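Local coordinates for protein probable dipeptidase (Pseudomonas aeruginosa, PDB 3B40) that probably acts as a metal-dependent dipeptidase of the membrane dipeptidase (M19) family, with a TIM-barrel-type fold, at residues A15-L18 against H19-I22; Q49-L52 against V53-G56; G368-D371 against V372-R376; T379-L382 against I383-Y387; G386-D389 against A390-A393. The protein carries 11 engineered substitutions. All coordinates share one frame; numbering follows the deposited sequence.

Contact 1: residues A15-L18 against H19-I22; sequences AEEL and HERI. With CD (cadmium ion), chain B.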
# COMPACT_ATOMS: atom_id res chain seq x y z
N ALA A 15 -19.27 17.64 -0.32
CA ALA A 15 -18.49 16.42 -0.55
C ALA A 15 -19.34 15.43 -1.36
O ALA A 15 -18.87 14.84 -2.33
CB ALA A 15 -18.07 15.79 0.78
N GLU A 16 -20.60 15.25 -0.95
CA GLU A 16 -21.51 14.31 -1.65
C GLU A 16 -21.78 14.73 -3.09
O GLU A 16 -21.67 13.93 -4.02
CB GLU A 16 -22.80 14.08 -0.85
CG GLU A 16 -22.52 13.41 0.50
CD GLU A 16 -23.67 13.55 1.48
OE1 GLU A 16 -24.68 14.23 1.16
OE2 GLU A 16 -23.54 12.96 2.57
N GLU A 17 -22.06 16.01 -3.30
CA GLU A 17 -22.28 16.52 -4.66
C GLU A 17 -21.09 16.26 -5.57
O GLU A 17 -21.25 15.87 -6.74
CB GLU A 17 -22.63 18.02 -4.64
CG GLU A 17 -24.04 18.30 -4.16
CD GLU A 17 -25.13 17.68 -5.08
OE1 GLU A 17 -24.95 17.64 -6.32
OE2 GLU A 17 -26.16 17.20 -4.55
N LEU A 18 -19.88 16.43 -5.03
CA LEU A 18 -18.66 16.24 -5.82
C LEU A 18 -18.47 14.75 -6.20
O LEU A 18 -18.13 14.42 -7.36
CB LEU A 18 -17.44 16.86 -5.08
CG LEU A 18 -16.05 16.93 -5.75
CD1 LEU A 18 -16.01 17.87 -7.00
CD2 LEU A 18 -14.97 17.29 -4.72
N HIS A 19 -18.74 13.87 -5.25
CA HIS A 19 -18.61 12.43 -5.50
C HIS A 19 -19.73 11.81 -6.32
O HIS A 19 -19.61 10.63 -6.68
CB HIS A 19 -18.39 11.65 -4.22
CG HIS A 19 -17.01 11.82 -3.66
ND1 HIS A 19 -15.93 11.11 -4.14
CD2 HIS A 19 -16.54 12.63 -2.69
CE1 HIS A 19 -14.85 11.47 -3.46
NE2 HIS A 19 -15.19 12.39 -2.58
N GLU A 20 -20.79 12.57 -6.60
CA GLU A 20 -21.76 12.22 -7.65
C GLU A 20 -21.12 12.33 -9.03
O GLU A 20 -21.63 11.76 -10.02
CB GLU A 20 -22.93 13.23 -7.64
CG GLU A 20 -23.96 12.99 -6.55
CD GLU A 20 -25.04 14.06 -6.54
OE1 GLU A 20 -25.17 14.83 -7.52
OE2 GLU A 20 -25.77 14.14 -5.58
N ARG A 21 -20.02 13.08 -9.10
CA ARG A 21 -19.45 13.48 -10.37
C ARG A 21 -18.01 12.98 -10.60
O ARG A 21 -17.65 12.73 -11.73
CB ARG A 21 -19.47 15.00 -10.52
CG ARG A 21 -20.88 15.54 -10.80
CD ARG A 21 -21.05 17.04 -10.54
NE ARG A 21 -22.46 17.36 -10.78
CZ ARG A 21 -23.43 17.21 -9.87
NH1 ARG A 21 -24.69 17.46 -10.22
NH2 ARG A 21 -23.13 16.83 -8.63
N ILE A 22 -17.18 12.94 -9.56
CA ILE A 22 -15.73 12.67 -9.76
C ILE A 22 -15.43 11.21 -9.58
O ILE A 22 -16.22 10.49 -8.95
CB ILE A 22 -14.79 13.54 -8.85
CG1 ILE A 22 -14.89 13.13 -7.36
CG2 ILE A 22 -15.05 15.02 -9.07
CD1 ILE A 22 -13.74 13.73 -6.44
CD CD B . -26.88 16.18 -6.53
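The guanidinium of Arg21 meets Glu17 with its edge. The carbonyl Glu17 O lies in the guanidinium plane and accepts from Arg21 NH2 at 2.8 Å. The same nitrogen also reaches the side chain: Arg21 NH2 to Glu17 OE1 is 3.1 Å, a salt bridge. Here the carboxylate oxygen lies tilted from the guanidinium plane and is met on its anti side. A weak bond from Arg21 NH2 to Glu20 OE1 adds a third partner. The carboxylates of Glu17 and Glu20 lie side by side and point the same way, with planes 75° apart. Both oxygens of each bind the cadmium ion. Glu17 OE2 is 2.3 Å from cadmium and Glu20 OE2 is 2.5 Å. This shared metal explains why Glu17 OE1 and Glu20 OE1 approach to 3.1 Å. Glu17 bends at chi2 (-62°), which brings its carboxylate beside that of Glu20 and within reach of Arg21, whereas Glu20 is extended beyond CG. At the edge of the His19 ring, CD2 lies 3.2 Å from Ala15 O. Leu18 O accepts from both Arg21 N and Ile22 N as helix 9-19 gives way to the loop before strand 25-29. Leu18 and Ile22 pack on Ile392 of helix 389-409. Ala15 faces Ile383 of helix 375-385. His19 NE2 bonds to Thr379 on that helix, and its ring stands edge-to-face with Trp396.

Contact 2: residues Q49-L52 against V53-G56; sequences QLDL and VKAG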
# COMPACT_ATOMS: atom_id res chain seq x y z
N GLN A 49 -13.05 -4.25 4.95
CA GLN A 49 -13.08 -2.82 4.70
C GLN A 49 -13.47 -2.50 3.27
O GLN A 49 -13.61 -1.36 2.91
CB GLN A 49 -11.75 -2.19 5.12
CG GLN A 49 -11.60 -2.17 6.62
CD GLN A 49 -10.22 -1.72 7.08
OE1 GLN A 49 -9.21 -2.30 6.71
NE2 GLN A 49 -10.18 -0.70 7.92
N LEU A 50 -13.64 -3.54 2.45
CA LEU A 50 -14.10 -3.38 1.08
C LEU A 50 -15.15 -4.45 0.69
O LEU A 50 -14.93 -5.66 0.84
CB LEU A 50 -12.92 -3.44 0.09
CG LEU A 50 -13.25 -3.63 -1.41
CD1 LEU A 50 -13.93 -2.38 -2.12
CD2 LEU A 50 -12.06 -4.13 -2.24
N ASP A 51 -16.25 -3.98 0.12
CA ASP A 51 -17.21 -4.84 -0.61
C ASP A 51 -18.00 -3.97 -1.57
O ASP A 51 -17.83 -2.76 -1.56
CB ASP A 51 -18.12 -5.61 0.36
CG ASP A 51 -18.73 -4.72 1.42
OD1 ASP A 51 -19.57 -3.84 1.07
OD2 ASP A 51 -18.39 -4.92 2.62
N LEU A 52 -18.87 -4.57 -2.40
CA LEU A 52 -19.58 -3.77 -3.39
C LEU A 52 -20.61 -2.82 -2.78
O LEU A 52 -20.88 -1.75 -3.31
CB LEU A 52 -20.17 -4.64 -4.50
CG LEU A 52 -19.20 -5.47 -5.37
CD1 LEU A 52 -19.99 -6.41 -6.29
CD2 LEU A 52 -18.24 -4.62 -6.18
N VAL A 53 -21.18 -3.21 -1.65
CA VAL A 53 -22.11 -2.38 -0.88
C VAL A 53 -21.45 -1.12 -0.30
O VAL A 53 -21.94 0.01 -0.50
CB VAL A 53 -22.80 -3.20 0.25
CG1 VAL A 53 -23.75 -2.29 1.08
CG2 VAL A 53 -23.59 -4.39 -0.34
N LYS A 54 -20.33 -1.31 0.41
CA LYS A 54 -19.63 -0.16 1.00
C LYS A 54 -19.16 0.78 -0.11
O LYS A 54 -19.30 1.99 0.02
CB LYS A 54 -18.45 -0.60 1.88
CG LYS A 54 -18.84 -1.36 3.16
CD LYS A 54 -17.60 -1.81 3.92
CE LYS A 54 -17.93 -2.49 5.22
NZ LYS A 54 -18.55 -3.81 4.92
N ALA A 55 -18.67 0.23 -1.22
CA ALA A 55 -18.11 1.04 -2.31
C ALA A 55 -19.16 1.84 -3.04
O ALA A 55 -18.90 2.99 -3.41
CB ALA A 55 -17.31 0.18 -3.31
N GLY A 56 -20.34 1.24 -3.25
CA GLY A 56 -21.49 1.93 -3.83
C GLY A 56 -21.96 3.09 -2.96
O GLY A 56 -22.29 4.15 -3.47
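Asp51 and Lys54 run obliquely across one another, and the two oxygens of the aspartate split the work between them. Asp51 OD2 takes the ammonium, with Lys54 NZ 2.6 Å away on its syn lone pair, in a salt bridge. Asp51 OD1 turns to the backbone and accepts from Lys54 N at 2.7 Å. That bond is nearly straight at the hydrogen (167°), and the donor stands almost in line with the C-O bond. One lysine therefore supplies both donors, and the pair of bonds should fix the rotation of the carboxylate. The lysine chain is extended until its last torsion, where chi4 (70°) turns NZ in to Asp51 OD2. On the way Lys54 CG passes 3.3 Å from Asp51 OD1. Asp51 is the N-cap of helix 52-58, in the TIM-barrel-type fold of the family. Its chi1 of 48° places CG between the backbone N and the carbonyl carbon, where OD1 can reach the first turn. The helical bonds begin here, from Ala55 N to Asp51 O and from Gly56 N to Leu52 O at 3.0 Å. Asp45 makes a second salt bridge to Lys54 NZ, and Gly46 bonds to both NZ and Asp51 OD2. Between the segments the apolar contact is slight: Leu50 CD1 is 4.4 Å from Ala55 CB. Leu50, Leu52 and Ala55 all lean on Phe131 of strand 131-138.

Contact 3: residues G368-D371 against V372-R376; sequences GWKD and VSEIR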
# COMPACT_ATOMS: atom_id res chain seq x y z
N GLY A 368 -12.45 8.32 11.37
CA GLY A 368 -13.23 9.13 10.44
C GLY A 368 -13.23 8.54 9.03
O GLY A 368 -13.97 9.00 8.16
N TRP A 369 -12.40 7.51 8.82
CA TRP A 369 -12.30 6.79 7.53
C TRP A 369 -11.95 5.34 7.78
O TRP A 369 -10.79 4.96 7.72
CB TRP A 369 -11.27 7.43 6.59
CG TRP A 369 -11.15 6.83 5.19
CD1 TRP A 369 -12.16 6.28 4.45
CD2 TRP A 369 -9.97 6.76 4.37
NE1 TRP A 369 -11.68 5.85 3.22
CE2 TRP A 369 -10.34 6.15 3.15
CE3 TRP A 369 -8.62 7.16 4.54
CZ2 TRP A 369 -9.42 5.94 2.10
CZ3 TRP A 369 -7.72 6.96 3.51
CH2 TRP A 369 -8.13 6.34 2.30
N LYS A 370 -12.97 4.52 8.02
CA LYS A 370 -12.74 3.20 8.54
C LYS A 370 -13.00 2.13 7.51
O LYS A 370 -12.65 0.96 7.72
CB LYS A 370 -13.59 2.98 9.80
CG LYS A 370 -15.08 2.76 9.55
CD LYS A 370 -15.80 2.58 10.87
CE LYS A 370 -17.26 2.96 10.75
NZ LYS A 370 -18.07 1.84 10.17
N ASP A 371 -13.64 2.52 6.42
CA ASP A 371 -13.83 1.63 5.28
C ASP A 371 -14.17 2.44 4.01
O ASP A 371 -14.26 3.68 4.06
CB ASP A 371 -14.85 0.50 5.62
CG ASP A 371 -16.27 1.03 5.85
OD1 ASP A 371 -16.71 1.95 5.11
OD2 ASP A 371 -16.92 0.54 6.79
N VAL A 372 -14.34 1.76 2.88
CA VAL A 372 -14.45 2.46 1.58
C VAL A 372 -15.72 3.29 1.47
O VAL A 372 -15.82 4.13 0.58
CB VAL A 372 -14.34 1.52 0.34
CG1 VAL A 372 -12.94 0.91 0.26
CG2 VAL A 372 -15.43 0.43 0.38
N SER A 373 -16.68 3.03 2.37
CA SER A 373 -17.96 3.73 2.31
C SER A 373 -17.79 5.16 2.85
O SER A 373 -18.67 6.01 2.65
CB SER A 373 -19.04 2.98 3.11
OG SER A 373 -18.95 3.25 4.49
N GLU A 374 -16.65 5.40 3.50
CA GLU A 374 -16.38 6.70 4.21
C GLU A 374 -15.39 7.65 3.47
O GLU A 374 -14.95 8.70 4.01
CB GLU A 374 -15.93 6.42 5.65
CG GLU A 374 -17.07 5.95 6.56
CD GLU A 374 -16.73 5.86 8.04
OE1 GLU A 374 -15.55 5.94 8.44
OE2 GLU A 374 -17.68 5.70 8.84
N ILE A 375 -15.09 7.35 2.21
CA ILE A 375 -14.16 8.21 1.44
C ILE A 375 -14.54 9.69 1.38
O ILE A 375 -13.66 10.56 1.34
CB ILE A 375 -13.92 7.68 -0.01
CG1 ILE A 375 -15.21 7.74 -0.86
CG2 ILE A 375 -13.36 6.24 0.06
CD1 ILE A 375 -14.93 7.77 -2.40
N ARG A 376 -15.84 10.00 1.40
CA ARG A 376 -16.27 11.39 1.29
C ARG A 376 -15.90 12.20 2.53
O ARG A 376 -15.84 13.42 2.47
CB ARG A 376 -17.76 11.48 0.95
CG ARG A 376 -18.08 10.72 -0.35
CD ARG A 376 -19.55 10.65 -0.70
NE ARG A 376 -20.27 9.95 0.35
CZ ARG A 376 -21.52 9.54 0.26
NH1 ARG A 376 -22.23 9.75 -0.86
NH2 ARG A 376 -22.07 8.93 1.29
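Asp371 OD1 grips Ser373 twice. The hydroxyl Ser373 OG donates to Asp371 OD1 at 2.7 Å, on the syn lone pair of that oxygen. Ser373 N donates to the same oxygen at 2.9 Å from the anti side, which closes an Asx turn. Asp371 also starts a type I beta turn, in which Glu374 N bonds to Asp371 O at 3.0 Å. Together these turns lead the loop into helix 375-385. Chi1 of Asp371 (66°) turns CG so that OD1 faces Ser373. A second polar link runs back from the helix side. Glu374 extends its chain so that OE1 accepts from Lys370 N at 3.0 Å. The donor approaches on the anti side, 35° out of the carboxylate plane. The lysine chain lies against this carboxylate, with Lys370 CE 3.4 Å from Glu374 OE2, but its ammonium makes a long salt bridge to Asp371 OD2 instead. Outward of these bonds the contact becomes apolar. Val372 packs on Lys54 and Ala55 of helix 52-58. The Trp369 ring stands edge-to-face with Phe360 and also touches helix 335-349. At the ring edge, in plane, is Glu374 CB, 4.0 Å from Trp369 CD1. Trp369 NE1 meets the methyl Ile375 CG2 at 3.6 Å.

Contact 4: residues T379-L382 against I383-Y387; sequences TAEL and ITRGY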
# COMPACT_ATOMS: atom_id res chain seq x y z
N THR A 379 -12.71 13.66 1.67
CA THR A 379 -13.04 14.84 0.87
C THR A 379 -13.54 16.03 1.69
O THR A 379 -13.22 17.18 1.39
CB THR A 379 -14.03 14.48 -0.26
OG1 THR A 379 -13.44 13.46 -1.07
CG2 THR A 379 -14.33 15.70 -1.12
N ALA A 380 -14.33 15.76 2.72
CA ALA A 380 -14.83 16.81 3.62
C ALA A 380 -13.69 17.55 4.35
O ALA A 380 -13.74 18.77 4.52
CB ALA A 380 -15.78 16.23 4.62
N GLU A 381 -12.69 16.79 4.81
CA GLU A 381 -11.48 17.39 5.43
C GLU A 381 -10.67 18.20 4.41
O GLU A 381 -10.18 19.27 4.74
CB GLU A 381 -10.61 16.34 6.11
CG GLU A 381 -9.40 16.89 6.92
CD GLU A 381 -9.76 17.86 8.04
OE1 GLU A 381 -10.87 17.77 8.61
OE2 GLU A 381 -8.90 18.73 8.36
N LEU A 382 -10.51 17.67 3.19
CA LEU A 382 -9.91 18.42 2.07
C LEU A 382 -10.64 19.73 1.73
O LEU A 382 -10.03 20.80 1.61
CB LEU A 382 -9.78 17.54 0.82
CG LEU A 382 -8.79 16.37 0.89
CD1 LEU A 382 -9.07 15.33 -0.23
CD2 LEU A 382 -7.37 16.93 0.87
N ILE A 383 -11.96 19.66 1.58
CA ILE A 383 -12.75 20.89 1.41
C ILE A 383 -12.44 21.92 2.52
O ILE A 383 -12.10 23.07 2.27
CB ILE A 383 -14.27 20.56 1.36
CG1 ILE A 383 -14.62 19.83 0.07
CG2 ILE A 383 -15.10 21.83 1.47
CD1 ILE A 383 -15.97 19.09 0.10
N THR A 384 -12.50 21.45 3.76
CA THR A 384 -12.28 22.28 4.94
C THR A 384 -10.91 22.99 4.91
O THR A 384 -10.78 24.14 5.34
CB THR A 384 -12.46 21.40 6.19
OG1 THR A 384 -13.81 20.90 6.19
CG2 THR A 384 -12.18 22.15 7.49
N ARG A 385 -9.89 22.31 4.39
CA ARG A 385 -8.57 22.93 4.33
C ARG A 385 -8.37 23.85 3.16
O ARG A 385 -7.33 24.51 3.08
CB ARG A 385 -7.49 21.89 4.33
CG ARG A 385 -7.57 21.12 5.57
CD ARG A 385 -6.24 20.92 6.20
NE ARG A 385 -6.41 19.92 7.22
CZ ARG A 385 -5.42 19.28 7.80
NH1 ARG A 385 -4.16 19.51 7.43
NH2 ARG A 385 -5.70 18.40 8.72
N GLY A 386 -9.33 23.90 2.25
CA GLY A 386 -9.27 24.85 1.14
C GLY A 386 -8.86 24.31 -0.22
O GLY A 386 -8.56 25.08 -1.14
N TYR A 387 -8.83 22.98 -0.37
CA TYR A 387 -8.61 22.38 -1.69
C TYR A 387 -9.81 22.60 -2.64
O TYR A 387 -10.97 22.48 -2.22
CB TYR A 387 -8.32 20.88 -1.56
CG TYR A 387 -6.96 20.58 -0.97
CD1 TYR A 387 -6.77 20.51 0.41
CD2 TYR A 387 -5.86 20.36 -1.80
CE1 TYR A 387 -5.53 20.22 0.95
CE2 TYR A 387 -4.59 20.09 -1.26
CZ TYR A 387 -4.44 20.02 0.11
OH TYR A 387 -3.20 19.76 0.66
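Glu381 and Arg385 are brought together by bends in both chains. Glu381 leaves with CG opposite its backbone N (chi1 -173°), and the turn at chi2 (58°) carries OE2 along the helix. Arg385 also turns at chi2 to meet it. The setting is the C-terminal end of helix 375-385, closed by a Schellman motif at Gly386. Both Arg385 NE, at 3.0 Å, and Arg385 NH2, at 3.2 Å, donate to Glu381 OE2. This oxygen lies in the guanidinium plane, while the carboxylate itself stands at 88° to that plane. The other groups are held too: Arg385 NH1 pairs with Asp340 and Asp343, and Glu381 OE1 bonds to Tyr7. Thr384 OG1 donates to Ala380 O at 2.7 Å. Thr384 N reaches the same carbonyl from the opposite face of its plane. In the Schellman motif, Tyr387 N bonds to Leu382 O at 3.2 Å, and Gly386 N to Ile383 O at 2.9 Å. Gly386 allows this reversal with its positive phi. The tyrosine then turns back on the helix, with its hydroxyl bonded to Asp343 of helix 335-349. Leu382 CD2 makes a CH-pi contact over one face of the Tyr387 ring, 4.0 Å from the centroid.

Contact 5: residues G386-D389 against A390-A393; sequences GYSD and ADIA. With CA (calcium ion), chain E.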
# COMPACT_ATOMS: atom_id res chain seq x y z
N GLY A 386 -9.33 23.90 2.25
CA GLY A 386 -9.27 24.85 1.14
C GLY A 386 -8.86 24.31 -0.22
O GLY A 386 -8.56 25.08 -1.14
N TYR A 387 -8.83 22.98 -0.37
CA TYR A 387 -8.61 22.38 -1.69
C TYR A 387 -9.81 22.60 -2.64
O TYR A 387 -10.97 22.48 -2.22
CB TYR A 387 -8.32 20.88 -1.56
CG TYR A 387 -6.96 20.58 -0.97
CD1 TYR A 387 -6.77 20.51 0.41
CD2 TYR A 387 -5.86 20.36 -1.80
CE1 TYR A 387 -5.53 20.22 0.95
CE2 TYR A 387 -4.59 20.09 -1.26
CZ TYR A 387 -4.44 20.02 0.11
OH TYR A 387 -3.20 19.76 0.66
N SER A 388 -9.51 22.89 -3.90
CA SER A 388 -10.55 23.11 -4.88
C SER A 388 -11.06 21.77 -5.36
O SER A 388 -10.44 20.75 -5.14
CB SER A 388 -10.00 23.89 -6.06
OG SER A 388 -9.06 23.10 -6.76
N ASP A 389 -12.22 21.79 -6.02
CA ASP A 389 -12.77 20.60 -6.64
C ASP A 389 -11.81 19.95 -7.63
O ASP A 389 -11.61 18.73 -7.58
CB ASP A 389 -14.10 20.92 -7.31
CG ASP A 389 -15.19 21.21 -6.32
OD1 ASP A 389 -14.99 21.11 -5.07
OD2 ASP A 389 -16.30 21.53 -6.82
N ALA A 390 -11.17 20.76 -8.48
CA ALA A 390 -10.14 20.28 -9.41
C ALA A 390 -8.99 19.55 -8.69
O ALA A 390 -8.57 18.47 -9.13
CB ALA A 390 -9.58 21.42 -10.25
N ASP A 391 -8.48 20.16 -7.62
CA ASP A 391 -7.37 19.58 -6.84
C ASP A 391 -7.76 18.29 -6.16
O ASP A 391 -7.00 17.31 -6.18
CB ASP A 391 -6.83 20.58 -5.82
CG ASP A 391 -5.98 21.68 -6.49
OD1 ASP A 391 -5.82 21.66 -7.72
OD2 ASP A 391 -5.45 22.54 -5.77
N ILE A 392 -8.96 18.26 -5.59
CA ILE A 392 -9.52 17.03 -5.02
C ILE A 392 -9.67 15.89 -6.07
O ILE A 392 -9.36 14.73 -5.76
CB ILE A 392 -10.85 17.29 -4.29
CG1 ILE A 392 -10.62 18.27 -3.14
CG2 ILE A 392 -11.49 15.95 -3.81
CD1 ILE A 392 -11.92 18.94 -2.60
N ALA A 393 -10.12 16.23 -7.28
CA ALA A 393 -10.22 15.24 -8.35
C ALA A 393 -8.83 14.67 -8.73
O ALA A 393 -8.71 13.47 -9.08
CB ALA A 393 -10.93 15.82 -9.58
CA CA E . -17.64 21.99 -5.60
O HOH W 1 -19.08 20.13 -6.18
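Ser388 caps the helix that begins with Asp389. Its hydroxyl OG accepts from Asp391 N at 3.1 Å in a nearly straight bond. Chi1 of Ser388 (67°) swings OG over the first turn. The packed side of the contact lies beyond this cap. Tyr387, just before the N-cap, meets Ile392 in the helix, with Tyr387 CB 3.8 Å from Ile392 CG1. This pairing across the cap is a hydrophobic staple. Ile392 CG1 also rides 3.2 Å from Ser388 O, the carbonyl that accepts from Ile392 N. The Tyr387 ring takes Asp391 CB at its edge, 4.1 Å from CD2, and the two side chains cross at about a right angle. The outer side is looser. Ala390 is exposed, and its CB comes no nearer to Ser388 OG than 3.9 Å. Asp389 gives its carboxylate to a calcium ion beside Leu18 of helix 9-19. Asp389 OD2 is modelled 1.9 Å from the calcium and OD1 2.8 Å, a lopsided pair. The first value is unusually short for calcium, so the details of this site are doubtful. A water and His14 complete the modelled ligands, and His14 ties the site to helix 9-19. Inward, Ile392 is buried against Leu18 of that helix and against Thr379, Leu382 and Ile383 of helix 375-385. Tyr387 also packs on Ile342 and Val346 of helix 335-349. The short connection thus turns helix 375-385 into helix 389-409 with both still in touch.

Overall arrangement
Contacts 1, 4 and 5 form one cluster, in which helices 9-19, 375-385 and 389-409 pack together. Contacts 4 and 5 share Gly386 and Tyr387, and their centres are about 8 Å apart. Contact 5 is a surface contact, while the others are partly buried. Contacts 1 and 5 bind metals; salt bridges join the segments in contacts 1, 2 and 4, and contact 4 adds a helix C-cap. Contact 3 opens the helix that contact 4 closes, so the two treat its opposite ends. Contact 2 lies beside contact 3, joined by bonds from Gln49 to Lys370 and Val372. In both, an aspartate carboxylate organises the turn into a helix; in contact 5 a serine does so.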